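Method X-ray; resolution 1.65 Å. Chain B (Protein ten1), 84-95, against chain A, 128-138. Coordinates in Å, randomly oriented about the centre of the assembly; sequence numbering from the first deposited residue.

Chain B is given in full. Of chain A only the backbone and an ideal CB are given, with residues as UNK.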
# COMPACT_ATOMS: atom_id res chain seq x y z
N ARG B 84 2.68 -9.18 -8.75
CA ARG B 84 1.41 -8.88 -9.39
C ARG B 84 1.68 -8.25 -10.74
O ARG B 84 2.63 -7.48 -10.88
CB ARG B 84 0.57 -7.91 -8.54
CG ARG B 84 -0.18 -8.53 -7.37
CD ARG B 84 -1.34 -9.42 -7.85
NE ARG B 84 -2.20 -9.85 -6.75
CZ ARG B 84 -1.80 -10.65 -5.75
NH1 ARG B 84 -0.56 -11.10 -5.71
NH2 ARG B 84 -2.66 -10.98 -4.80
N SER B 85 0.87 -8.57 -11.73
CA SER B 85 1.05 -7.98 -13.05
C SER B 85 0.62 -6.52 -13.02
O SER B 85 -0.37 -6.17 -12.38
CB SER B 85 0.19 -8.73 -14.08
OG SER B 85 0.10 -8.00 -15.29
N ALA B 86 1.38 -5.66 -13.71
CA ALA B 86 1.07 -4.23 -13.79
C ALA B 86 0.67 -3.91 -15.23
O ALA B 86 0.90 -2.81 -15.72
CB ALA B 86 2.29 -3.40 -13.38
N VAL B 87 0.07 -4.89 -15.89
CA VAL B 87 -0.33 -4.71 -17.28
C VAL B 87 -1.22 -3.48 -17.47
O VAL B 87 -2.13 -3.23 -16.68
CB VAL B 87 -1.06 -5.95 -17.82
CG1 VAL B 87 -2.36 -6.17 -17.06
CG2 VAL B 87 -1.31 -5.80 -19.31
N GLY B 88 -0.92 -2.72 -18.52
CA GLY B 88 -1.71 -1.53 -18.82
C GLY B 88 -1.40 -0.31 -17.98
O GLY B 88 -2.02 0.74 -18.16
N ILE B 89 -0.43 -0.41 -17.07
CA ILE B 89 -0.12 0.74 -16.24
C ILE B 89 0.46 1.88 -17.07
O ILE B 89 1.19 1.66 -18.04
CB ILE B 89 0.87 0.38 -15.11
CG1 ILE B 89 0.92 1.52 -14.09
CG2 ILE B 89 2.26 0.13 -15.67
CD1 ILE B 89 1.55 1.13 -12.77
N ASN B 90 0.10 3.09 -16.68
CA ASN B 90 0.58 4.31 -17.32
C ASN B 90 1.94 4.59 -16.67
O ASN B 90 2.00 5.21 -15.61
CB ASN B 90 -0.39 5.45 -17.04
CG ASN B 90 -0.02 6.73 -17.77
OD1 ASN B 90 1.14 7.12 -17.80
ND2 ASN B 90 -1.02 7.40 -18.33
N LEU B 91 3.02 4.12 -17.28
CA LEU B 91 4.35 4.31 -16.72
C LEU B 91 4.71 5.75 -16.39
O LEU B 91 5.24 6.03 -15.31
CB LEU B 91 5.42 3.71 -17.64
CG LEU B 91 5.57 2.19 -17.59
CD1 LEU B 91 6.65 1.73 -18.58
CD2 LEU B 91 5.94 1.76 -16.17
N PRO B 92 4.43 6.69 -17.31
CA PRO B 92 4.77 8.09 -17.01
C PRO B 92 4.09 8.63 -15.75
O PRO B 92 4.73 9.33 -14.96
CB PRO B 92 4.34 8.83 -18.27
CG PRO B 92 4.56 7.79 -19.34
CD PRO B 92 3.97 6.56 -18.70
N ARG B 93 2.81 8.31 -15.58
CA ARG B 93 2.08 8.79 -14.41
C ARG B 93 2.56 8.05 -13.16
O ARG B 93 2.70 8.64 -12.09
CB ARG B 93 0.57 8.61 -14.60
CG ARG B 93 0.04 9.28 -15.87
CD ARG B 93 -0.97 10.39 -15.62
NE ARG B 93 -0.42 11.54 -14.91
CZ ARG B 93 -0.92 12.78 -14.98
NH1 ARG B 93 -1.99 13.03 -15.73
NH2 ARG B 93 -0.37 13.76 -14.28
N TYR B 94 2.81 6.76 -13.30
CA TYR B 94 3.31 5.99 -12.17
C TYR B 94 4.65 6.53 -11.66
O TYR B 94 4.83 6.74 -10.46
CB TYR B 94 3.46 4.51 -12.55
CG TYR B 94 4.24 3.70 -11.54
CD1 TYR B 94 5.62 3.53 -11.66
CD2 TYR B 94 3.61 3.14 -10.43
CE1 TYR B 94 6.35 2.84 -10.71
CE2 TYR B 94 4.34 2.43 -9.47
CZ TYR B 94 5.71 2.29 -9.62
OH TYR B 94 6.43 1.60 -8.68
N ARG B 95 5.60 6.78 -12.56
CA ARG B 95 6.88 7.29 -12.09
C ARG B 95 6.74 8.69 -11.51
O ARG B 95 7.44 9.04 -10.56
CB ARG B 95 7.94 7.25 -13.20
CG ARG B 95 7.67 8.06 -14.43
CD ARG B 95 8.88 7.98 -15.35
NE ARG B 95 8.79 8.91 -16.46
CZ ARG B 95 8.53 8.57 -17.71
NH1 ARG B 95 8.34 7.30 -18.05
NH2 ARG B 95 8.47 9.51 -18.64
N UNK A 128 -7.32 -2.55 -11.39
CA UNK A 128 -6.73 -1.79 -12.48
C UNK A 128 -5.42 -1.25 -11.90
O UNK A 128 -5.44 -0.49 -10.93
CB UNK A 128 -7.65 -0.68 -12.99
N UNK A 129 -4.27 -1.64 -12.47
CA UNK A 129 -2.97 -1.18 -11.98
C UNK A 129 -2.82 0.34 -11.88
O UNK A 129 -1.95 0.84 -11.16
CB UNK A 129 -1.87 -1.72 -12.90
N UNK A 130 -3.65 1.08 -12.61
CA UNK A 130 -3.59 2.53 -12.59
C UNK A 130 -4.34 3.16 -11.43
O UNK A 130 -4.12 4.33 -11.10
CB UNK A 130 -4.14 3.08 -13.91
N UNK A 131 -5.23 2.39 -10.80
CA UNK A 131 -6.00 2.92 -9.67
C UNK A 131 -5.14 3.36 -8.51
O UNK A 131 -5.46 4.33 -7.82
CB UNK A 131 -7.00 1.87 -9.18
N UNK A 132 -4.04 2.64 -8.26
CA UNK A 132 -3.19 3.01 -7.14
C UNK A 132 -2.46 4.34 -7.26
O UNK A 132 -2.47 5.12 -6.31
CB UNK A 132 -2.15 1.91 -6.93
N UNK A 133 -1.81 4.61 -8.39
CA UNK A 133 -1.13 5.89 -8.48
C UNK A 133 -2.13 7.04 -8.46
O UNK A 133 -1.81 8.12 -7.98
CB UNK A 133 -0.28 5.95 -9.75
N UNK A 134 -3.34 6.81 -8.97
CA UNK A 134 -4.36 7.85 -8.96
C UNK A 134 -4.74 8.12 -7.49
O UNK A 134 -5.00 9.25 -7.11
CB UNK A 134 -5.58 7.44 -9.79
N UNK A 135 -4.76 7.06 -6.68
CA UNK A 135 -5.08 7.20 -5.26
C UNK A 135 -3.98 7.99 -4.56
O UNK A 135 -4.26 8.80 -3.66
CB UNK A 135 -5.26 5.83 -4.60
N UNK A 136 -2.73 7.75 -4.96
CA UNK A 136 -1.61 8.47 -4.37
C UNK A 136 -1.70 9.94 -4.77
O UNK A 136 -1.45 10.83 -3.95
CB UNK A 136 -0.27 7.86 -4.81
N UNK A 137 -2.04 10.19 -6.03
CA UNK A 137 -2.17 11.55 -6.55
C UNK A 137 -3.21 12.33 -5.74
O UNK A 137 -2.95 13.45 -5.28
CB UNK A 137 -2.56 11.52 -8.03
N UNK A 138 -4.37 11.72 -5.58
CA UNK A 138 -5.46 12.34 -4.82
C UNK A 138 -5.05 12.69 -3.40
O UNK A 138 -5.37 13.76 -2.88
CB UNK A 138 -6.67 11.41 -4.79

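Position 128 lies just before the turn into the helix, with phi/psi of -93/118 and nothing of chain B within 5.5 Å of its ideal CB. The free amide N of 130 favours a small capping acceptor such as Asp, Asn, Ser or Thr. The residue is Asp128(A), and its OD1 accepts from N of position 130 at 2.8 Å.

At 129 the CA-to-CB bond points toward chain B. The ideal CB lies 4.0 Å from Ala86(B) CA and 4.1 Å from Ile89(B) CB, against the type II turn from Ala86(B) to Ile89(B). A compact apolar group fits, and phi of -54 also admits proline. Pro129(A) is found; its CG packs 3.4 Å from Val87(B) O, and its CB is 4.2 Å from Ile89(B) CB.

Position 130 points its CB sideways, 5.1 Å from Asn90(B) N and 5.3 Å from Gly88(B) O. A backbone donor and a backbone acceptor are thus within reach of one short side chain. Asp could accept from Asn90(B) N but offers no donor for Gly88(B) O; an amide can serve both, with Asn the shorter choice. In Asn130(A), OD1 accepts from Asn90(B) N at 2.7 Å (157°), and ND2 donates to Gly88(B) O at 3.0 Å (159°).

Positions 131 and 132 are out of reach of chain B, so many helix-compatible residues would suit; they are Asp131(A) and Glu132(A).

At 133 the CB points toward chain B, 4.3 Å from Tyr94(B) CA and 4.6 Å from Arg93(B) O. The first turn of the chain B helix offers a broad surface, suited to Leu, Met or an aromatic residue. Trp133(A), with chi1 at 64° (p), lays its six-membered ring beneath Arg93(B) CB, 3.5 Å from the ring centroid and 11° off the normal, a CH-pi contact. Its NE1 donates to OD1 of Asn130(A) at 2.8 Å.

Positions 134 and 135 are out of reach and leave the choice open: Lys134(A) and Ala135(A).

Position 136 points toward chain B, but no chain B atom lies within 5.5 Å of its ideal CB, so only a long side chain could reach the Tyr94(B) ring. Trp136(A) does so: CZ3 is 4.0 Å from Tyr94(B) CE2, which sits at the indole edge.

Position 137 also points toward chain B across a gap, with the Arg93(B) guanidinium beyond; long polar or acidic groups would suit. Gln137(A) extends NE2 over one guanidinium face, 4.1 Å from Arg93(B) NH2, without a hydrogen bond.

Position 138 is out of reach; Lys138(A) makes no contact.

Chain A, residues 128-138: DPNDEWKAWQK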
# COMPACT_ATOMS: atom_id res chain seq x y z
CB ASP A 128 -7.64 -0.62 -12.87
CG ASP A 128 -7.08 0.18 -14.04
OD1 ASP A 128 -5.85 0.34 -14.13
OD2 ASP A 128 -7.90 0.68 -14.84
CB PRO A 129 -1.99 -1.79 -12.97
CG PRO A 129 -2.67 -3.09 -13.33
CD PRO A 129 -4.10 -2.64 -13.54
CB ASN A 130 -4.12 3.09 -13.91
CG ASN A 130 -3.18 2.83 -15.06
OD1 ASN A 130 -2.06 3.34 -15.08
ND2 ASN A 130 -3.63 2.04 -16.03
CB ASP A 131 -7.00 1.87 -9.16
CG ASP A 131 -8.01 1.46 -10.20
OD1 ASP A 131 -8.50 2.34 -10.94
OD2 ASP A 131 -8.32 0.26 -10.26
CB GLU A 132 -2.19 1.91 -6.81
CG GLU A 132 -2.53 1.16 -5.55
CD GLU A 132 -1.42 0.26 -5.07
OE1 GLU A 132 -0.93 -0.56 -5.87
OE2 GLU A 132 -1.04 0.38 -3.89
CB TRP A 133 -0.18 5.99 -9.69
CG TRP A 133 -0.80 5.91 -11.05
CD1 TRP A 133 -0.79 4.84 -11.89
CD2 TRP A 133 -1.48 6.96 -11.75
NE1 TRP A 133 -1.41 5.15 -13.07
CE2 TRP A 133 -1.85 6.45 -13.02
CE3 TRP A 133 -1.82 8.29 -11.43
CZ2 TRP A 133 -2.54 7.21 -13.97
CZ3 TRP A 133 -2.51 9.05 -12.38
CH2 TRP A 133 -2.86 8.51 -13.64
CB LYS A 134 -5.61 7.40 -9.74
CG LYS A 134 -5.40 7.38 -11.25
CD LYS A 134 -6.64 6.89 -11.98
CE LYS A 134 -6.47 6.99 -13.49
NZ LYS A 134 -7.70 6.54 -14.20
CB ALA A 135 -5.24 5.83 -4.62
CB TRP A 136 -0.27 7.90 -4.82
CG TRP A 136 -0.08 6.45 -4.49
CD1 TRP A 136 -0.69 5.75 -3.48
CD2 TRP A 136 0.77 5.53 -5.16
NE1 TRP A 136 -0.27 4.44 -3.50
CE2 TRP A 136 0.63 4.28 -4.52
CE3 TRP A 136 1.65 5.63 -6.25
CZ2 TRP A 136 1.32 3.13 -4.93
CZ3 TRP A 136 2.34 4.49 -6.66
CH2 TRP A 136 2.17 3.26 -6.00
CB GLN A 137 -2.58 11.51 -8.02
CG GLN A 137 -2.80 12.89 -8.63
CD GLN A 137 -3.15 12.81 -10.10
OE1 GLN A 137 -3.92 11.94 -10.53
NE2 GLN A 137 -2.60 13.73 -10.89
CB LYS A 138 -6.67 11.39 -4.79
CG LYS A 138 -7.83 11.91 -3.96
CD LYS A 138 -9.00 10.94 -3.96
CE LYS A 138 -9.59 10.80 -5.36
NZ LYS A 138 -10.79 9.92 -5.37
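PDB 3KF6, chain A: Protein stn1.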